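Local atomic coordinates of beta-galactosidase (Bacillus circulans, PDB entry 4MAD), a protein that probably hydrolyses terminal non-reducing beta-D-galactose residues of beta-D-galactosides, as a member of glycosyl hydrolase family 35. Residues Glu399-Val413 against Ser439-Gln453. Sequence-based numbering, arbitrary orientation.
Sequences ETTIKGAYGKQALTV and SRLVVELTEEESKLQ
Glu-399 meets Lys-451 and Gln-453 at the start of a two-layered antiparallel pairing, in which both segments pass from one sheet to the other of a beta-sandwich, the first all-beta domain of this family 35 enzyme. Glu-399 OE2 accepts a hydrogen bond from Gln-453 NE2 (2.9 Å), which arrives nearly along the C-O axis; the same Glu-399 OE2 is 4.0 Å from Lys-451 NZ, a long salt bridge. With CG trans to the backbone N (chi1 170°) and the chain extended, the carboxylate runs alongside Gln-453, while OE1 takes Tyr-491 OH; an alanine here would probably leave Gln-453 NE2 and Tyr-491 OH without this carboxylate, and Lys-451 without this nearby negative charge. Thr-400 and Ile-402 form hydrogen-bonded pairs with Leu-452 and Ser-450, and Ile-402 CD1 turns inward to Leu-452 CB (4.1 Å). At the bend between the layers, a water donates to Gly-404 O and Glu-447 O and accepts from Ser-450 OG. Tyr-406 and Gly-407 both oppose Leu-445 in a classic beta bulge; Leu-445 CD1 packs on Tyr-406 CB (4.0 Å). Lys-408 bends at chi3 and chi4, bringing NZ back to the syn lone pair of Glu-444 OE2 in a 2.6 Å salt bridge. From Gln-409 onward, strand 409-413 pairs with 440-445 within the second sheet, and Leu-411 reaches across the sandwich to Leu-452, tip to tip, CD1 to CD1 at 4.1 Å. On that sheet's opposite face, Thr-412 OG1 lies 3.2 Å from Arg-440 CG.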
# COMPACT_ATOMS: atom_id res chain seq x y z
N GLU A 399 -4.28 27.74 5.38
CA GLU A 399 -4.63 29.07 4.96
C GLU A 399 -4.39 30.09 6.11
O GLU A 399 -4.73 29.84 7.22
CB GLU A 399 -6.09 29.04 4.56
CG GLU A 399 -6.82 30.27 4.29
CD GLU A 399 -8.22 29.96 3.69
OE1 GLU A 399 -9.22 30.12 4.38
OE2 GLU A 399 -8.29 29.48 2.57
N THR A 400 -3.77 31.21 5.78
CA THR A 400 -3.52 32.26 6.76
C THR A 400 -3.45 33.58 6.06
O THR A 400 -3.17 33.64 4.90
CB THR A 400 -2.23 32.05 7.55
OG1 THR A 400 -2.20 32.88 8.71
CG2 THR A 400 -1.07 32.35 6.70
N THR A 401 -3.69 34.65 6.82
CA THR A 401 -3.59 35.98 6.31
C THR A 401 -2.36 36.71 6.83
O THR A 401 -2.14 36.79 7.97
CB THR A 401 -4.83 36.84 6.64
OG1 THR A 401 -6.03 36.15 6.28
CG2 THR A 401 -4.77 38.13 5.89
N ILE A 402 -1.57 37.22 5.94
CA ILE A 402 -0.42 38.00 6.29
C ILE A 402 -0.79 39.48 6.27
O ILE A 402 -1.31 39.97 5.35
CB ILE A 402 0.70 37.78 5.31
CG1 ILE A 402 1.12 36.31 5.27
CG2 ILE A 402 1.87 38.57 5.67
CD1 ILE A 402 1.56 35.87 3.95
N LYS A 403 -0.49 40.19 7.33
CA LYS A 403 -0.83 41.58 7.38
C LYS A 403 0.37 42.48 7.22
O LYS A 403 1.25 42.45 7.99
CB LYS A 403 -1.51 41.88 8.66
CG LYS A 403 -2.50 40.86 8.92
CD LYS A 403 -3.76 41.38 9.31
CE LYS A 403 -4.66 40.22 9.47
NZ LYS A 403 -5.92 40.71 9.95
N GLY A 404 0.32 43.34 6.23
CA GLY A 404 1.38 44.23 5.91
C GLY A 404 2.03 43.86 4.63
O GLY A 404 2.03 42.73 4.25
N ALA A 405 2.60 44.85 3.97
CA ALA A 405 3.24 44.64 2.72
C ALA A 405 4.68 44.32 3.01
O ALA A 405 5.48 45.19 3.22
CB ALA A 405 3.14 45.85 1.89
N TYR A 406 5.00 43.04 3.03
CA TYR A 406 6.35 42.58 3.26
C TYR A 406 7.30 42.77 2.09
O TYR A 406 8.48 42.72 2.27
CB TYR A 406 6.35 41.12 3.67
CG TYR A 406 5.82 40.77 5.03
CD1 TYR A 406 6.32 39.72 5.72
CD2 TYR A 406 4.86 41.51 5.63
CE1 TYR A 406 5.86 39.39 6.92
CE2 TYR A 406 4.41 41.19 6.86
CZ TYR A 406 4.91 40.13 7.51
OH TYR A 406 4.47 39.74 8.73
N GLY A 407 6.78 42.93 0.90
CA GLY A 407 7.65 42.94 -0.25
C GLY A 407 8.18 41.58 -0.67
O GLY A 407 7.58 40.59 -0.46
N LYS A 408 9.32 41.55 -1.31
CA LYS A 408 9.84 40.30 -1.76
C LYS A 408 10.35 39.50 -0.58
O LYS A 408 11.14 40.00 0.20
CB LYS A 408 10.97 40.61 -2.71
CG LYS A 408 11.85 39.49 -3.02
CD LYS A 408 13.00 39.97 -3.80
CE LYS A 408 12.99 39.37 -5.14
NZ LYS A 408 12.11 40.13 -6.04
N GLN A 409 9.85 38.28 -0.45
CA GLN A 409 10.24 37.39 0.63
C GLN A 409 10.48 35.97 0.15
O GLN A 409 9.91 35.56 -0.78
CB GLN A 409 9.15 37.33 1.67
CG GLN A 409 8.85 38.62 2.31
CD GLN A 409 9.94 39.05 3.26
OE1 GLN A 409 10.53 38.25 3.87
NE2 GLN A 409 10.18 40.32 3.36
N ALA A 410 11.32 35.25 0.85
CA ALA A 410 11.47 33.86 0.63
C ALA A 410 10.52 33.14 1.55
O ALA A 410 10.58 33.31 2.74
CB ALA A 410 12.82 33.43 0.91
N LEU A 411 9.64 32.37 0.96
CA LEU A 411 8.71 31.58 1.73
C LEU A 411 9.30 30.21 1.92
O LEU A 411 9.68 29.59 0.99
CB LEU A 411 7.42 31.41 0.98
CG LEU A 411 6.29 30.80 1.79
CD1 LEU A 411 5.09 31.58 1.59
CD2 LEU A 411 6.02 29.45 1.36
N THR A 412 9.39 29.75 3.14
CA THR A 412 9.88 28.42 3.38
C THR A 412 8.84 27.61 4.12
O THR A 412 8.27 28.07 5.06
CB THR A 412 11.18 28.43 4.19
OG1 THR A 412 12.17 29.17 3.49
CG2 THR A 412 11.67 27.02 4.45
N VAL A 413 8.61 26.41 3.63
CA VAL A 413 7.77 25.48 4.31
C VAL A 413 8.63 24.46 5.04
O VAL A 413 9.37 23.75 4.44
CB VAL A 413 6.85 24.71 3.37
CG1 VAL A 413 5.96 23.86 4.13
CG2 VAL A 413 6.05 25.62 2.53
N SER A 439 11.99 23.54 -0.99
CA SER A 439 11.07 23.89 0.10
C SER A 439 10.88 25.37 0.28
O SER A 439 10.24 25.79 1.19
CB SER A 439 11.49 23.24 1.40
OG SER A 439 11.21 21.86 1.24
N ARG A 440 11.45 26.11 -0.65
CA ARG A 440 11.47 27.55 -0.67
C ARG A 440 10.88 28.09 -1.98
O ARG A 440 11.17 27.58 -3.01
CB ARG A 440 12.90 28.03 -0.60
CG ARG A 440 13.14 29.04 0.41
CD ARG A 440 14.44 29.78 0.16
NE ARG A 440 15.50 28.83 0.02
CZ ARG A 440 16.72 29.09 -0.41
NH1 ARG A 440 17.09 30.31 -0.73
NH2 ARG A 440 17.57 28.11 -0.49
N LEU A 441 10.08 29.14 -1.90
CA LEU A 441 9.67 29.91 -3.07
C LEU A 441 9.85 31.39 -2.84
O LEU A 441 9.76 31.81 -1.76
CB LEU A 441 8.20 29.74 -3.33
CG LEU A 441 7.71 28.46 -3.92
CD1 LEU A 441 6.26 28.45 -3.98
CD2 LEU A 441 8.29 28.24 -5.25
N VAL A 442 9.99 32.17 -3.88
CA VAL A 442 10.01 33.61 -3.73
C VAL A 442 8.62 34.18 -3.96
O VAL A 442 8.02 33.94 -4.93
CB VAL A 442 11.01 34.28 -4.68
CG1 VAL A 442 10.94 35.73 -4.62
CG2 VAL A 442 12.36 33.79 -4.45
N VAL A 443 8.10 34.92 -3.01
CA VAL A 443 6.83 35.58 -3.17
C VAL A 443 7.00 37.07 -3.08
O VAL A 443 7.95 37.53 -2.54
CB VAL A 443 5.86 35.16 -2.15
CG1 VAL A 443 5.62 33.70 -2.27
CG2 VAL A 443 6.34 35.51 -0.84
N GLU A 444 6.07 37.82 -3.67
CA GLU A 444 6.06 39.25 -3.58
C GLU A 444 4.78 39.72 -2.95
O GLU A 444 3.76 39.65 -3.55
CB GLU A 444 6.12 39.84 -4.96
CG GLU A 444 7.25 39.37 -5.74
CD GLU A 444 8.48 40.09 -5.36
OE1 GLU A 444 8.38 40.90 -4.46
OE2 GLU A 444 9.53 39.87 -5.96
N LEU A 445 4.87 40.21 -1.73
CA LEU A 445 3.71 40.60 -0.99
C LEU A 445 3.58 42.10 -0.99
O LEU A 445 4.11 42.75 -0.14
CB LEU A 445 3.85 40.12 0.42
CG LEU A 445 4.09 38.63 0.40
CD1 LEU A 445 4.47 38.14 1.69
CD2 LEU A 445 2.85 37.98 -0.04
N THR A 446 2.90 42.62 -1.98
CA THR A 446 2.81 44.05 -2.10
C THR A 446 1.52 44.63 -1.63
O THR A 446 1.42 45.81 -1.52
CB THR A 446 2.97 44.44 -3.51
OG1 THR A 446 2.03 43.71 -4.26
CG2 THR A 446 4.31 44.08 -3.97
N GLU A 447 0.52 43.82 -1.38
CA GLU A 447 -0.73 44.34 -0.89
C GLU A 447 -0.73 44.55 0.60
O GLU A 447 0.12 44.07 1.25
CB GLU A 447 -1.92 43.50 -1.37
CG GLU A 447 -2.05 43.41 -2.91
CD GLU A 447 -2.87 44.54 -3.58
OE1 GLU A 447 -3.89 44.98 -3.06
OE2 GLU A 447 -2.50 44.96 -4.68
N GLU A 448 -1.71 45.26 1.12
CA GLU A 448 -1.85 45.47 2.56
C GLU A 448 -2.08 44.18 3.32
O GLU A 448 -1.68 44.05 4.42
CB GLU A 448 -3.01 46.39 2.86
CG GLU A 448 -2.77 47.81 2.50
CD GLU A 448 -1.48 48.32 3.05
OE1 GLU A 448 -1.37 48.47 4.28
OE2 GLU A 448 -0.56 48.57 2.27
N GLU A 449 -2.84 43.27 2.74
CA GLU A 449 -3.02 41.94 3.28
C GLU A 449 -2.79 40.90 2.18
O GLU A 449 -3.06 41.17 1.04
CB GLU A 449 -4.39 41.76 3.88
CG GLU A 449 -4.67 42.76 4.91
CD GLU A 449 -5.82 42.45 5.84
OE1 GLU A 449 -6.52 41.47 5.68
OE2 GLU A 449 -6.02 43.21 6.75
N SER A 450 -2.30 39.74 2.55
CA SER A 450 -2.14 38.66 1.61
C SER A 450 -2.70 37.34 2.13
O SER A 450 -2.28 36.90 3.15
CB SER A 450 -0.68 38.52 1.34
OG SER A 450 -0.20 39.62 0.65
N LYS A 451 -3.63 36.73 1.43
CA LYS A 451 -4.15 35.45 1.81
C LYS A 451 -3.28 34.34 1.21
O LYS A 451 -3.21 34.18 0.01
CB LYS A 451 -5.60 35.32 1.37
CG LYS A 451 -6.26 34.05 1.75
CD LYS A 451 -7.54 33.85 0.99
CE LYS A 451 -8.45 32.88 1.66
NZ LYS A 451 -9.80 32.83 1.09
N LEU A 452 -2.63 33.62 2.10
CA LEU A 452 -1.74 32.54 1.73
C LEU A 452 -2.48 31.22 1.88
O LEU A 452 -3.11 31.00 2.87
CB LEU A 452 -0.51 32.58 2.61
CG LEU A 452 0.43 31.41 2.47
CD1 LEU A 452 1.02 31.38 1.13
CD2 LEU A 452 1.47 31.42 3.52
N GLN A 453 -2.45 30.42 0.82
CA GLN A 453 -3.04 29.10 0.79
C GLN A 453 -2.00 28.09 0.30
O GLN A 453 -1.32 28.34 -0.60
CB GLN A 453 -4.25 29.07 -0.13
CG GLN A 453 -5.38 29.94 0.32
CD GLN A 453 -6.51 30.00 -0.66
OE1 GLN A 453 -6.35 30.46 -1.72
NE2 GLN A 453 -7.66 29.52 -0.27
O HOH W 1 0.52 41.66 2.40